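DNA polymerase III, beta subunit (Eubacterium rectale, PDB 3T0P) probably forms a ring-shaped head-to-tail dimer around DNA, a sliding clamp that tethers DNA polymerases and makes them processive. Local coordinates at residues Glu126-Ser131 / Ile182-His187; Phe133-Val138 / Glu213-Tyr218; Ser204-Gly209 / Glu229-Val234. All blocks are in the same frame, centred on the assembly; numbering follows the deposited sequence. Where two conformers were deposited one is given.

All three contacts lie in the central domain. Contact 1 starts at strand 127-131, and contact 2 starts directly after it on helix 132-140. The chain reaches 182-187 first, which closes contact 1. Contact 3 then opens at the end of helix 197-206. Strand 214-220 closes contact 2, and 229-234 closes contact 3. Contact 2 therefore crosses both others, while contacts 1 and 3 follow in series. Contact 1 joins two sheets, and contacts 2 and 3 set a helix and a helix end on one of them. Strands 127-131 and 214-220 are hydrogen-bonded neighbours, so contacts 1 and 2 touch. Lys-136 NZ, bonded to Ile-207 O, links contacts 2 and 3.

Contact 1 (Glu126-Ser131 / Ile182-His187); sequences ESIVLS and IEMKNH
Leu-130 and Met-184 have their CA atoms 8.2 Å apart where segment 182-187 passes strand 127-131 in a broadly opposite sense, though its strand part, 182-184, lies steeply across; no hydrogen bond joins the segments. This is a sheet-to-sheet contact in the central domain of the DNA clamp fold. Strand 127-131 is the last strand of one antiparallel sheet within this chain and bonds through its backbone to Val-215 and Ile-217 of strand 214-220. Strand 176-184 belongs to a second sheet, which strand 357-361 continues into the C-terminal domain. Between the two segments the link is apolar side chains and one water.

Met-184, a selenomethionine here, carries the apolar part. Its CB is directed toward strand 127-131, and the chain stays extended as far as SE. The selenium touches Leu-130 CD2 at 3.9 Å, and the two side chains cross obliquely. Ile-128 CG2 is a looser neighbour of the same atom, 4.3 Å from Met-184 SE. The chain then bends (chi3 -59°), which turns the CE methyl of Met-184 away from Leu-130. All three residues are buried. Leu-167 of strand 166-172 also packs on Leu-130 and Met-184, and so adds to this core.

The polar part lies at the other end of the contact, where the chain has turned the corner at Lys-185 and Asn-186. Glu-126 stretches out with CG opposite its backbone N (chi1 -171°) and brings its carboxylate to the start of strand 187-196. There OE2 accepts from Asp-189 N, and OE1 forms a salt bridge with Lys-191. One water spans the remaining 4.5 Å between Glu-126 OE2 and His-187 O. It donates to both, at 2.7 Å to Glu-126 OE2 and 2.8 Å to His-187 O.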
ATOM      1  N   GLU B 126      12.989 -17.602  35.455  1.00 55.00           N
ATOM      2  CA  GLU B 126      13.464 -16.236  35.496  1.00 54.70           C
ATOM      3  C   GLU B 126      12.785 -15.436  34.375  1.00 57.12           C
ATOM      4  O   GLU B 126      12.664 -15.927  33.253  1.00 55.56           O
ATOM      5  CB  GLU B 126      14.990 -16.241  35.354  1.00 56.54           C
ATOM      6  CG  GLU B 126      15.654 -14.899  35.595  1.00 71.98           C
ATOM      7  CD  GLU B 126      17.174 -14.914  35.564  1.00 86.10           C
ATOM      8  OE1 GLU B 126      17.751 -15.485  34.610  1.00 84.94           O
ATOM      9  OE2 GLU B 126      17.787 -14.344  36.495  1.00 62.20           O
ATOM     10  N   SER B 127      12.291 -14.245  34.713  1.00 53.99           N
ATOM     11  CA  SER B 127      11.604 -13.312  33.814  1.00 53.72           C
ATOM     12  C   SER B 127      12.494 -12.139  33.474  1.00 61.56           C
ATOM     13  O   SER B 127      13.223 -11.652  34.334  1.00 66.26           O
ATOM     14  CB  SER B 127      10.336 -12.790  34.470  1.00 55.87           C
ATOM     15  OG  SER B 127      10.672 -12.246  35.734  1.00 66.92           O
ATOM     16  N   ILE B 128      12.429 -11.681  32.238  1.00 55.02           N
ATOM     17  CA  ILE B 128      13.167 -10.530  31.741  1.00 53.66           C
ATOM     18  C   ILE B 128      12.122  -9.479  31.335  1.00 52.46           C
ATOM     19  O   ILE B 128      11.214  -9.788  30.576  1.00 49.00           O
ATOM     20  CB  ILE B 128      14.098 -10.955  30.565  1.00 57.25           C
ATOM     21  CG1 ILE B 128      15.228 -11.889  31.052  1.00 60.50           C
ATOM     22  CG2 ILE B 128      14.690  -9.755  29.834  1.00 56.34           C
ATOM     23  CD1 ILE B 128      14.980 -13.451  30.834  1.00 70.04           C
ATOM     24  N   VAL B 129      12.253  -8.245  31.818  1.00 48.63           N
ATOM     25  CA  VAL B 129      11.329  -7.187  31.438  1.00 46.81           C
ATOM     26  C   VAL B 129      12.011  -6.153  30.497  1.00 47.40           C
ATOM     27  O   VAL B 129      13.030  -5.579  30.836  1.00 45.13           O
ATOM     28  CB  VAL B 129      10.718  -6.481  32.670  1.00 50.83           C
ATOM     29  CG1 VAL B 129       9.759  -5.378  32.233  1.00 48.88           C
ATOM     30  CG2 VAL B 129      10.013  -7.471  33.576  1.00 51.69           C
ATOM     31  N   LEU B 130      11.377  -5.882  29.373  1.00 44.84           N
ATOM     32  CA  LEU B 130      11.764  -4.844  28.410  1.00 43.86           C
ATOM     33  C   LEU B 130      10.531  -4.029  28.091  1.00 46.17           C
ATOM     34  O   LEU B 130       9.420  -4.586  28.094  1.00 45.53           O
ATOM     35  CB  LEU B 130      12.325  -5.457  27.093  1.00 42.80           C
ATOM     36  CG  LEU B 130      13.557  -6.327  27.172  1.00 46.84           C
ATOM     37  CD1 LEU B 130      13.814  -6.998  25.848  1.00 45.77           C
ATOM     38  CD2 LEU B 130      14.772  -5.541  27.599  1.00 51.67           C
ATOM     39  N   SER B 131      10.693  -2.740  27.754  1.00 43.30           N
ATOM     40  CA  SER B 131       9.517  -1.988  27.301  1.00 43.03           C
ATOM     41  C   SER B 131       9.149  -2.511  25.927  1.00 45.10           C
ATOM     42  O   SER B 131       9.992  -3.111  25.250  1.00 44.85           O
ATOM     43  CB  SER B 131       9.764  -0.474  27.277  1.00 46.38           C
ATOM     44  OG  SER B 131      10.701  -0.042  26.301  1.00 49.61           O
ATOM     45  N   ILE B 182      21.960  -3.480  24.849  1.00 50.79           N
ATOM     46  CA  ILE B 182      20.968  -2.853  25.720  1.00 50.53           C
ATOM     47  C   ILE B 182      21.443  -3.037  27.150  1.00 54.82           C
ATOM     48  O   ILE B 182      21.798  -4.143  27.538  1.00 54.05           O
ATOM     49  CB  ILE B 182      19.542  -3.444  25.478  1.00 53.35           C
ATOM     50  CG1 ILE B 182      19.050  -3.192  24.036  1.00 53.03           C
ATOM     51  CG2 ILE B 182      18.509  -2.924  26.495  1.00 54.88           C
ATOM     52  CD1 ILE B 182      17.876  -4.125  23.609  1.00 62.39           C
ATOM     53  N   GLU B 183      21.516  -1.941  27.908  1.00 53.09           N
ATOM     54  CA  GLU B 183      21.837  -1.970  29.337  1.00 54.38           C
ATOM     55  C   GLU B 183      20.503  -2.012  30.090  1.00 57.62           C
ATOM     56  O   GLU B 183      19.635  -1.160  29.868  1.00 55.09           O
ATOM     57  CB  GLU B 183      22.682  -0.763  29.759  1.00 56.68           C
ATOM     58  CG  GLU B 183      23.481  -1.010  31.026  1.00 73.74           C
ATOM     59  CD  GLU B 183      24.583   0.001  31.289  1.00110.63           C
ATOM     60  OE1 GLU B 183      25.519   0.100  30.460  1.00103.65           O
ATOM     61  OE2 GLU B 183      24.529   0.673  32.345  1.00112.37           O
HETATM   62  N   MSE B 184      20.318  -3.020  30.929  1.00 55.96           N
HETATM   63  CA  MSE B 184      19.068  -3.162  31.677  1.00 56.96           C
HETATM   64  C   MSE B 184      19.286  -2.773  33.132  1.00 59.79           C
HETATM   65  O   MSE B 184      20.434  -2.665  33.568  1.00 58.65           O
HETATM   66  CB  MSE B 184      18.518  -4.581  31.528  1.00 59.78           C
HETATM   67  CG  MSE B 184      18.143  -4.884  30.076  1.00 67.34           C
HETATM   68 SE   MSE B 184      17.755  -6.740  29.744  0.75 78.31          SE
HETATM   69  CE  MSE B 184      19.509  -7.572  30.308  1.00 76.41           C
ATOM     70  N   LYS B 185      18.197  -2.487  33.852  1.00 56.62           N
ATOM     71  CA  LYS B 185      18.264  -2.052  35.256  1.00 58.03           C
ATOM     72  C   LYS B 185      18.228  -3.254  36.221  1.00 61.99           C
ATOM     73  O   LYS B 185      18.354  -3.067  37.425  1.00 63.44           O
ATOM     74  CB  LYS B 185      17.128  -1.066  35.576  1.00 61.06           C
ATOM     75  CG  LYS B 185      17.079   0.186  34.675  1.00 79.35           C
ATOM     76  CD  LYS B 185      17.992   1.319  35.174  1.00 90.25           C
ATOM     77  CE  LYS B 185      17.691   2.655  34.518  1.00101.04           C
ATOM     78  NZ  LYS B 185      16.393   3.249  34.964  1.00108.39           N
ATOM     79  N   ASN B 186      18.070  -4.477  35.688  1.00 56.37           N
ATOM     80  CA  ASN B 186      18.074  -5.722  36.457  1.00 55.86           C
ATOM     81  C   ASN B 186      19.254  -6.591  36.097  1.00 60.51           C
ATOM     82  O   ASN B 186      19.760  -6.498  34.982  1.00 58.93           O
ATOM     83  CB  ASN B 186      16.830  -6.534  36.178  1.00 49.46           C
ATOM     84  CG  ASN B 186      15.602  -6.136  36.915  1.00 59.89           C
ATOM     85  OD1 ASN B 186      15.132  -6.844  37.809  1.00 60.19           O
ATOM     86  ND2 ASN B 186      14.995  -5.056  36.479  1.00 45.99           N
ATOM     87  N   HIS B 187      19.648  -7.474  37.026  1.00 57.82           N
ATOM     88  CA  HIS B 187      20.698  -8.440  36.772  0.50 58.43           C
ATOM     89  C   HIS B 187      20.042  -9.795  36.589  1.00 60.83           C
ATOM     90  O   HIS B 187      19.087 -10.152  37.302  1.00 57.83           O
ATOM     91  CB  HIS B 187      21.751  -8.401  37.868  0.50 61.34           C
ATOM     92  CG  HIS B 187      22.572  -7.155  37.774  0.50 65.47           C
ATOM     93  ND1 HIS B 187      23.873  -7.181  37.305  0.50 67.64           N
ATOM     94  CD2 HIS B 187      22.220  -5.870  38.019  0.50 67.51           C
ATOM     95  CE1 HIS B 187      24.270  -5.921  37.306  0.50 67.49           C
ATOM     96  NE2 HIS B 187      23.316  -5.101  37.744  0.50 67.79           N
TER
HETATM   97  O   HOH W   1      17.994 -12.519  38.416  1.00 58.40           O

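Contact 2 (Phe133-Val138 / Glu213-Tyr218); sequences FTLKEV and EDVVIY
Leu-135 on Val-215 and Ile-217 is a buried apolar helix-on-sheet contact in the central domain. Helix 132-140 packs here on the face of the sheet at strand 214-220 to which Val-215 and Ile-217 point. There is no hydrogen bond between the segments.

Of residues 133-138, Leu-135 makes the contacts with 213-218. Its CG lies opposite the backbone N (chi1 177°). This carries CG out from the helix, and CD2 is the methyl that meets the strand. It lies 4.0 Å from Val-215 CG1, and the two side chains cross at about a right angle. The other methyl of the valine is close as well, with Leu-135 CD2 to Val-215 CG2 at 4.2 Å.

In the DNA clamp fold each domain packs two helices against sheets, and the helices line the channel for DNA. Val-215 and Ile-217 are two residues apart in the strand, so both point to the helix side. Ile-217 offers the end of its chain, and its CD1 lies 4.5 Å from Leu-135 CD2. This second contact is loose. Ile-207, Phe-226 and Leu-130 continue the same core: the first two touch Leu-135, and Leu-130 packs on Ile-217. The helix is also held by polar bonds away from the strand. Lys-136 NZ bonds to Ile-207 O, and Thr-134 OG1 bonds to Ser-131 OG at the helix N-cap.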
ATOM      1  N   PHE B 133       8.579  -0.707  23.460  1.00 42.41           N
ATOM      2  CA  PHE B 133       9.395   0.146  22.603  1.00 43.78           C
ATOM      3  C   PHE B 133      10.782  -0.465  22.367  1.00 47.06           C
ATOM      4  O   PHE B 133      11.199  -0.602  21.224  1.00 44.46           O
ATOM      5  CB  PHE B 133       9.552   1.542  23.229  1.00 47.07           C
ATOM      6  CG  PHE B 133      10.430   2.452  22.407  1.00 49.17           C
ATOM      7  CD1 PHE B 133       9.935   3.079  21.265  1.00 52.30           C
ATOM      8  CD2 PHE B 133      11.756   2.667  22.758  1.00 51.61           C
ATOM      9  CE1 PHE B 133      10.759   3.895  20.484  1.00 53.16           C
ATOM     10  CE2 PHE B 133      12.575   3.497  21.983  1.00 54.75           C
ATOM     11  CZ  PHE B 133      12.066   4.121  20.863  1.00 52.04           C
ATOM     12  N   THR B 134      11.485  -0.818  23.452  1.00 44.52           N
ATOM     13  CA  THR B 134      12.831  -1.381  23.385  1.00 44.44           C
ATOM     14  C   THR B 134      12.828  -2.674  22.556  1.00 48.29           C
ATOM     15  O   THR B 134      13.694  -2.835  21.700  1.00 46.27           O
ATOM     16  CB  THR B 134      13.359  -1.590  24.788  1.00 50.10           C
ATOM     17  OG1 THR B 134      13.434  -0.320  25.433  1.00 52.99           O
ATOM     18  CG2 THR B 134      14.710  -2.263  24.819  1.00 48.16           C
ATOM     19  N   LEU B 135      11.839  -3.560  22.776  1.00 44.09           N
ATOM     20  CA  LEU B 135      11.801  -4.827  22.062  1.00 42.85           C
ATOM     21  C   LEU B 135      11.498  -4.606  20.591  1.00 45.51           C
ATOM     22  O   LEU B 135      12.124  -5.230  19.737  1.00 44.49           O
ATOM     23  CB  LEU B 135      10.773  -5.801  22.697  1.00 41.92           C
ATOM     24  CG  LEU B 135      10.597  -7.157  21.985  1.00 44.47           C
ATOM     25  CD1 LEU B 135      11.947  -7.950  21.904  1.00 43.30           C
ATOM     26  CD2 LEU B 135       9.500  -7.979  22.642  1.00 46.33           C
ATOM     27  N   LYS B 136      10.537  -3.749  20.291  1.00 41.91           N
ATOM     28  CA  LYS B 136      10.162  -3.471  18.911  1.00 40.06           C
ATOM     29  C   LYS B 136      11.325  -2.803  18.195  1.00 38.89           C
ATOM     30  O   LYS B 136      11.654  -3.205  17.079  1.00 36.97           O
ATOM     31  CB  LYS B 136       8.893  -2.613  18.842  1.00 41.40           C
ATOM     32  CG  LYS B 136       8.279  -2.537  17.450  1.00 46.83           C
ATOM     33  CD  LYS B 136       6.882  -1.888  17.478  1.00 50.15           C
ATOM     34  CE  LYS B 136       6.235  -1.868  16.110  1.00 47.32           C
ATOM     35  NZ  LYS B 136       4.763  -1.642  16.200  1.00 59.76           N
ATOM     36  N   GLU B 137      11.989  -1.867  18.858  1.00 35.29           N
ATOM     37  CA  GLU B 137      13.121  -1.147  18.269  1.00 37.05           C
ATOM     38  C   GLU B 137      14.328  -2.031  18.048  1.00 42.76           C
ATOM     39  O   GLU B 137      14.963  -1.897  17.012  1.00 44.19           O
ATOM     40  CB  GLU B 137      13.528   0.057  19.124  1.00 39.92           C
ATOM     41  CG  GLU B 137      12.684   1.297  18.863  1.00 62.60           C
ATOM     42  CD  GLU B 137      12.962   2.026  17.556  1.00 92.00           C
ATOM     43  OE1 GLU B 137      13.974   2.766  17.488  1.00 84.70           O
ATOM     44  OE2 GLU B 137      12.155   1.873  16.609  1.00 83.06           O
ATOM     45  N   VAL B 138      14.668  -2.917  18.994  1.00 38.14           N
ATOM     46  CA  VAL B 138      15.836  -3.768  18.816  1.00 39.44           C
ATOM     47  C   VAL B 138      15.602  -4.766  17.656  1.00 44.30           C
ATOM     48  O   VAL B 138      16.558  -5.082  16.955  1.00 47.19           O
ATOM     49  CB  VAL B 138      16.340  -4.446  20.121  1.00 43.88           C
ATOM     50  CG1 VAL B 138      15.516  -5.672  20.524  1.00 42.61           C
ATOM     51  CG2 VAL B 138      17.799  -4.810  19.993  1.00 44.93           C
ATOM     52  N   GLU B 213       4.759   0.812  28.452  1.00 49.93           N
ATOM     53  CA  GLU B 213       4.213  -0.531  28.620  1.00 48.55           C
ATOM     54  C   GLU B 213       5.347  -1.533  28.541  1.00 49.97           C
ATOM     55  O   GLU B 213       6.298  -1.302  27.813  1.00 50.52           O
ATOM     56  CB  GLU B 213       3.153  -0.827  27.547  1.00 49.05           C
ATOM     57  CG  GLU B 213       1.797  -0.188  27.794  1.00 62.93           C
ATOM     58  CD  GLU B 213       0.727  -0.614  26.802  1.00100.34           C
ATOM     59  OE1 GLU B 213       0.728  -0.086  25.665  1.00109.54           O
ATOM     60  OE2 GLU B 213      -0.102  -1.485  27.155  1.00 95.04           O
ATOM     61  N   ASP B 214       5.246  -2.648  29.258  1.00 44.43           N
ATOM     62  CA  ASP B 214       6.310  -3.653  29.297  1.00 43.66           C
ATOM     63  C   ASP B 214       5.932  -5.014  28.700  1.00 45.44           C
ATOM     64  O   ASP B 214       4.760  -5.388  28.645  1.00 45.92           O
ATOM     65  CB  ASP B 214       6.765  -3.852  30.747  1.00 45.25           C
ATOM     66  CG  ASP B 214       7.561  -2.678  31.277  1.00 58.54           C
ATOM     67  OD1 ASP B 214       8.442  -2.174  30.542  1.00 59.64           O
ATOM     68  OD2 ASP B 214       7.328  -2.279  32.436  1.00 62.94           O
ATOM     69  N   VAL B 215       6.960  -5.760  28.334  1.00 39.30           N
ATOM     70  CA  VAL B 215       6.909  -7.130  27.832  1.00 39.49           C
ATOM     71  C   VAL B 215       7.651  -8.017  28.835  1.00 41.77           C
ATOM     72  O   VAL B 215       8.797  -7.715  29.198  1.00 41.59           O
ATOM     73  CB  VAL B 215       7.502  -7.276  26.386  1.00 43.07           C
ATOM     74  CG1 VAL B 215       7.275  -8.695  25.841  1.00 42.27           C
ATOM     75  CG2 VAL B 215       6.844  -6.262  25.440  1.00 43.07           C
ATOM     76  N   VAL B 216       7.020  -9.111  29.277  1.00 37.02           N
ATOM     77  CA  VAL B 216       7.707 -10.050  30.181  1.00 36.80           C
ATOM     78  C   VAL B 216       8.162 -11.231  29.312  1.00 41.75           C
ATOM     79  O   VAL B 216       7.381 -11.780  28.533  1.00 41.31           O
ATOM     80  CB  VAL B 216       6.849 -10.465  31.403  1.00 40.15           C
ATOM     81  CG1 VAL B 216       7.634 -11.400  32.334  1.00 41.50           C
ATOM     82  CG2 VAL B 216       6.371  -9.235  32.173  1.00 38.97           C
ATOM     83  N   ILE B 217       9.438 -11.561  29.378  1.00 41.88           N
ATOM     84  CA  ILE B 217      10.003 -12.619  28.540  1.00 42.60           C
ATOM     85  C   ILE B 217      10.509 -13.784  29.415  1.00 48.80           C
ATOM     86  O   ILE B 217      11.167 -13.547  30.421  1.00 49.42           O
ATOM     87  CB  ILE B 217      11.136 -12.028  27.633  1.00 45.39           C
ATOM     88  CG1 ILE B 217      10.570 -10.933  26.685  1.00 44.76           C
ATOM     89  CG2 ILE B 217      11.852 -13.125  26.799  1.00 47.04           C
ATOM     90  CD1 ILE B 217      11.639 -10.049  25.992  1.00 47.88           C
ATOM     91  N   TYR B 218      10.218 -15.029  29.010  1.00 46.02           N
ATOM     92  CA  TYR B 218      10.728 -16.235  29.681  1.00 47.04           C
ATOM     93  C   TYR B 218      11.468 -17.067  28.678  1.00 52.10           C
ATOM     94  O   TYR B 218      10.948 -17.294  27.587  1.00 50.21           O
ATOM     95  CB  TYR B 218       9.597 -17.077  30.306  1.00 48.22           C
ATOM     96  CG  TYR B 218       8.812 -16.373  31.379  1.00 48.73           C
ATOM     97  CD1 TYR B 218       9.247 -16.370  32.700  1.00 51.72           C
ATOM     98  CD2 TYR B 218       7.640 -15.689  31.074  1.00 48.08           C
ATOM     99  CE1 TYR B 218       8.526 -15.713  33.695  1.00 52.62           C
ATOM    100  CE2 TYR B 218       6.910 -15.034  32.060  1.00 49.18           C
ATOM    101  CZ  TYR B 218       7.351 -15.059  33.371  1.00 56.13           C
ATOM    102  OH  TYR B 218       6.627 -14.428  34.348  1.00 57.64           O
TER

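Contact 3 (Ser204-Gly209 / Glu229-Val234); sequences SKIIPG and ENTTVV. With EDO (1,2-ethanediol), chain X.
Ile-206 and Val-233 make the apolar part, which joins the end of helix 197-206 to a beta-hairpin (strands 223-228 and 231-236) in the central domain of the DNA clamp fold. The two side chains reach toward each other, tip to tip, with Ile-206 CD1 3.8 Å from Val-233 CG2. CG1 of Ile-206 sits between the backbone N and the carbonyl carbon (chi1 57°), and from there the chain runs straight out to CD1. The same CD1 is 4.3 Å from Thr-231 CG2. Phe-228 and Ile-54 pack on both Ile-206 and Val-233. Ile-54 comes from strand 52-58 of the N-terminal domain, which pairs with strand 231-236, so the sheet under this helix end runs across the domain boundary.

A van der Waals contact follows at the more exposed end. Glu-229 and Asn-230 form the turn between the two hairpin strands. The phi of 53° and psi of -115° at Glu-229 fit the first corner of a type II′ turn. The glutamate extends over to Pro-208, coming from the opposite direction, and its OE2 lies 3.6 Å from Pro-208 CG. OE2 also takes a weak bond from Gln-132 and lies close to the carboxylate of Glu-213. That closeness may raise the pKa of one of the two acids.

One water bridges the segments. It donates to Ile-206 O at 3.0 Å and weakly to Glu-229 OE1 at 3.4 Å. An ethanediol, probably from the crystallisation liquor, sits on the far side of the strand and binds to 229-234 alone. Its O1 bonds weakly to Asn-230 O at 3.3 Å. The same O1 hydrogen-bonds with Thr-232 OG1 at 3.2 Å.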
ATOM      1  N   SER B 204       6.678  -8.087  15.964  1.00 46.40           N
ATOM      2  CA  SER B 204       6.776  -6.691  15.558  1.00 46.36           C
ATOM      3  C   SER B 204       5.400  -6.135  15.133  1.00 47.13           C
ATOM      4  O   SER B 204       5.085  -4.990  15.434  1.00 45.71           O
ATOM      5  CB  SER B 204       7.748  -6.533  14.393  1.00 49.38           C
ATOM      6  OG  SER B 204       9.064  -6.401  14.888  1.00 65.56           O
ATOM      7  N   LYS B 205       4.597  -6.961  14.463  1.00 42.21           N
ATOM      8  CA  LYS B 205       3.270  -6.588  13.952  1.00 41.54           C
ATOM      9  C   LYS B 205       2.190  -6.507  15.054  1.00 48.60           C
ATOM     10  O   LYS B 205       1.152  -5.914  14.808  1.00 48.66           O
ATOM     11  CB  LYS B 205       2.817  -7.614  12.899  1.00 42.65           C
ATOM     12  CG  LYS B 205       3.661  -7.647  11.631  1.00 48.18           C
ATOM     13  CD  LYS B 205       3.138  -8.748  10.729  1.00 52.93           C
ATOM     14  CE  LYS B 205       4.001  -8.999   9.535  1.00 64.67           C
ATOM     15  NZ  LYS B 205       3.535 -10.204   8.796  1.00 71.54           N
ATOM     16  N   ILE B 206       2.380  -7.138  16.238  1.00 47.11           N
ATOM     17  CA  ILE B 206       1.312  -7.107  17.243  1.00 46.63           C
ATOM     18  C   ILE B 206       1.674  -6.302  18.492  1.00 52.27           C
ATOM     19  O   ILE B 206       0.799  -6.069  19.330  1.00 50.57           O
ATOM     20  CB  ILE B 206       0.820  -8.513  17.623  1.00 49.78           C
ATOM     21  CG1 ILE B 206       1.944  -9.442  18.163  1.00 49.80           C
ATOM     22  CG2 ILE B 206       0.067  -9.128  16.453  1.00 51.47           C
ATOM     23  CD1 ILE B 206       1.423 -10.748  18.794  1.00 49.28           C
ATOM     24  N   ILE B 207       2.940  -5.874  18.617  1.00 50.27           N
ATOM     25  CA  ILE B 207       3.422  -5.106  19.758  1.00 51.08           C
ATOM     26  C   ILE B 207       3.249  -3.622  19.417  1.00 56.63           C
ATOM     27  O   ILE B 207       3.823  -3.130  18.435  1.00 55.51           O
ATOM     28  CB  ILE B 207       4.880  -5.527  20.160  1.00 54.87           C
ATOM     29  CG1 ILE B 207       4.855  -6.410  21.394  1.00 56.98           C
ATOM     30  CG2 ILE B 207       5.831  -4.369  20.383  1.00 56.27           C
ATOM     31  CD1 ILE B 207       6.107  -7.249  21.566  1.00 72.07           C
ATOM     32  N   PRO B 208       2.412  -2.906  20.202  1.00 55.43           N
ATOM     33  CA  PRO B 208       2.164  -1.479  19.907  1.00 55.16           C
ATOM     34  C   PRO B 208       3.441  -0.641  19.931  1.00 58.13           C
ATOM     35  O   PRO B 208       3.629   0.201  19.044  1.00 57.62           O
ATOM     36  CB  PRO B 208       1.182  -1.051  20.999  1.00 57.55           C
ATOM     37  CG  PRO B 208       0.502  -2.321  21.409  1.00 61.92           C
ATOM     38  CD  PRO B 208       1.601  -3.362  21.347  1.00 57.46           C
ATOM     39  N   GLY B 209       4.337  -0.936  20.882  1.00 53.43           N
ATOM     40  CA  GLY B 209       5.624  -0.257  20.988  1.00 51.42           C
ATOM     41  C   GLY B 209       5.680   0.918  21.945  1.00 52.57           C
ATOM     42  O   GLY B 209       6.540   1.793  21.788  1.00 53.38           O
ATOM     43  N   GLU B 229       0.109  -7.239  27.619  1.00 51.16           N
ATOM     44  CA  GLU B 229      -1.327  -6.932  27.679  1.00 52.58           C
ATOM     45  C   GLU B 229      -2.090  -8.237  27.969  1.00 57.63           C
ATOM     46  O   GLU B 229      -1.823  -8.825  29.011  1.00 59.68           O
ATOM     47  CB  GLU B 229      -1.798  -6.195  26.405  1.00 52.85           C
ATOM     48  CG  GLU B 229      -0.925  -4.993  26.076  1.00 62.40           C
ATOM     49  CD  GLU B 229      -1.158  -4.285  24.750  1.00 98.92           C
ATOM     50  OE1 GLU B 229      -1.695  -4.906  23.798  1.00 96.71           O
ATOM     51  OE2 GLU B 229      -0.737  -3.108  24.649  1.00 94.10           O
ATOM     52  N   ASN B 230      -2.930  -8.746  27.056  1.00 52.97           N
ATOM     53  CA  ASN B 230      -3.664  -9.994  27.318  1.00 53.01           C
ATOM     54  C   ASN B 230      -3.238 -11.111  26.371  1.00 54.95           C
ATOM     55  O   ASN B 230      -4.002 -12.058  26.142  1.00 54.49           O
ATOM     56  CB  ASN B 230      -5.178  -9.745  27.213  1.00 56.01           C
ATOM     57  CG  ASN B 230      -5.729  -9.088  28.448  1.00 85.31           C
ATOM     58  OD1 ASN B 230      -5.879  -9.723  29.509  1.00 82.01           O
ATOM     59  ND2 ASN B 230      -5.961  -7.783  28.350  1.00 74.35           N
ATOM     60  N   THR B 231      -1.996 -11.007  25.857  1.00 48.98           N
ATOM     61  CA  THR B 231      -1.419 -11.895  24.859  1.00 47.65           C
ATOM     62  C   THR B 231      -0.183 -12.617  25.358  1.00 51.27           C
ATOM     63  O   THR B 231       0.612 -12.072  26.115  1.00 50.57           O
ATOM     64  CB  THR B 231      -1.090 -11.046  23.615  1.00 49.98           C
ATOM     65  OG1 THR B 231      -2.311 -10.462  23.172  1.00 48.69           O
ATOM     66  CG2 THR B 231      -0.498 -11.848  22.464  1.00 44.87           C
ATOM     67  N   THR B 232      -0.042 -13.864  24.909  1.00 49.57           N
ATOM     68  CA  THR B 232       1.095 -14.745  25.154  1.00 49.23           C
ATOM     69  C   THR B 232       1.563 -15.250  23.804  1.00 50.47           C
ATOM     70  O   THR B 232       0.778 -15.774  23.016  1.00 51.27           O
ATOM     71  CB  THR B 232       0.735 -15.880  26.121  1.00 55.16           C
ATOM     72  OG1 THR B 232       0.222 -15.307  27.317  1.00 58.83           O
ATOM     73  CG2 THR B 232       1.936 -16.730  26.490  1.00 53.36           C
ATOM     74  N   VAL B 233       2.828 -15.049  23.529  1.00 43.91           N
ATOM     75  CA  VAL B 233       3.485 -15.527  22.334  1.00 41.34           C
ATOM     76  C   VAL B 233       4.457 -16.566  22.795  1.00 47.47           C
ATOM     77  O   VAL B 233       5.231 -16.302  23.727  1.00 48.66           O
ATOM     78  CB  VAL B 233       4.152 -14.394  21.532  1.00 42.18           C
ATOM     79  CG1 VAL B 233       4.979 -14.960  20.396  1.00 41.81           C
ATOM     80  CG2 VAL B 233       3.112 -13.411  20.997  1.00 40.56           C
ATOM     81  N   VAL B 234       4.372 -17.779  22.208  1.00 44.39           N
ATOM     82  CA  VAL B 234       5.278 -18.885  22.510  1.00 44.71           C
ATOM     83  C   VAL B 234       5.993 -19.335  21.229  1.00 48.18           C
ATOM     84  O   VAL B 234       5.354 -19.565  20.210  1.00 47.11           O
ATOM     85  CB  VAL B 234       4.549 -20.049  23.201  1.00 49.41           C
ATOM     86  CG1 VAL B 234       5.538 -21.165  23.565  1.00 49.70           C
ATOM     87  CG2 VAL B 234       3.808 -19.559  24.442  1.00 49.21           C
TER
HETATM   88  C1  EDO X 387      -2.961 -14.682  29.200  1.00 76.10           C
HETATM   89  O1  EDO X 387      -2.261 -13.697  28.420  1.00 76.97           O
HETATM   90  C2  EDO X 387      -3.006 -16.025  28.473  1.00 75.30           C
HETATM   91  O2  EDO X 387      -3.255 -15.822  27.076  1.00 79.85           O
HETATM   92  O   HOH W   2      -1.890  -5.481  20.419  1.00 74.38           O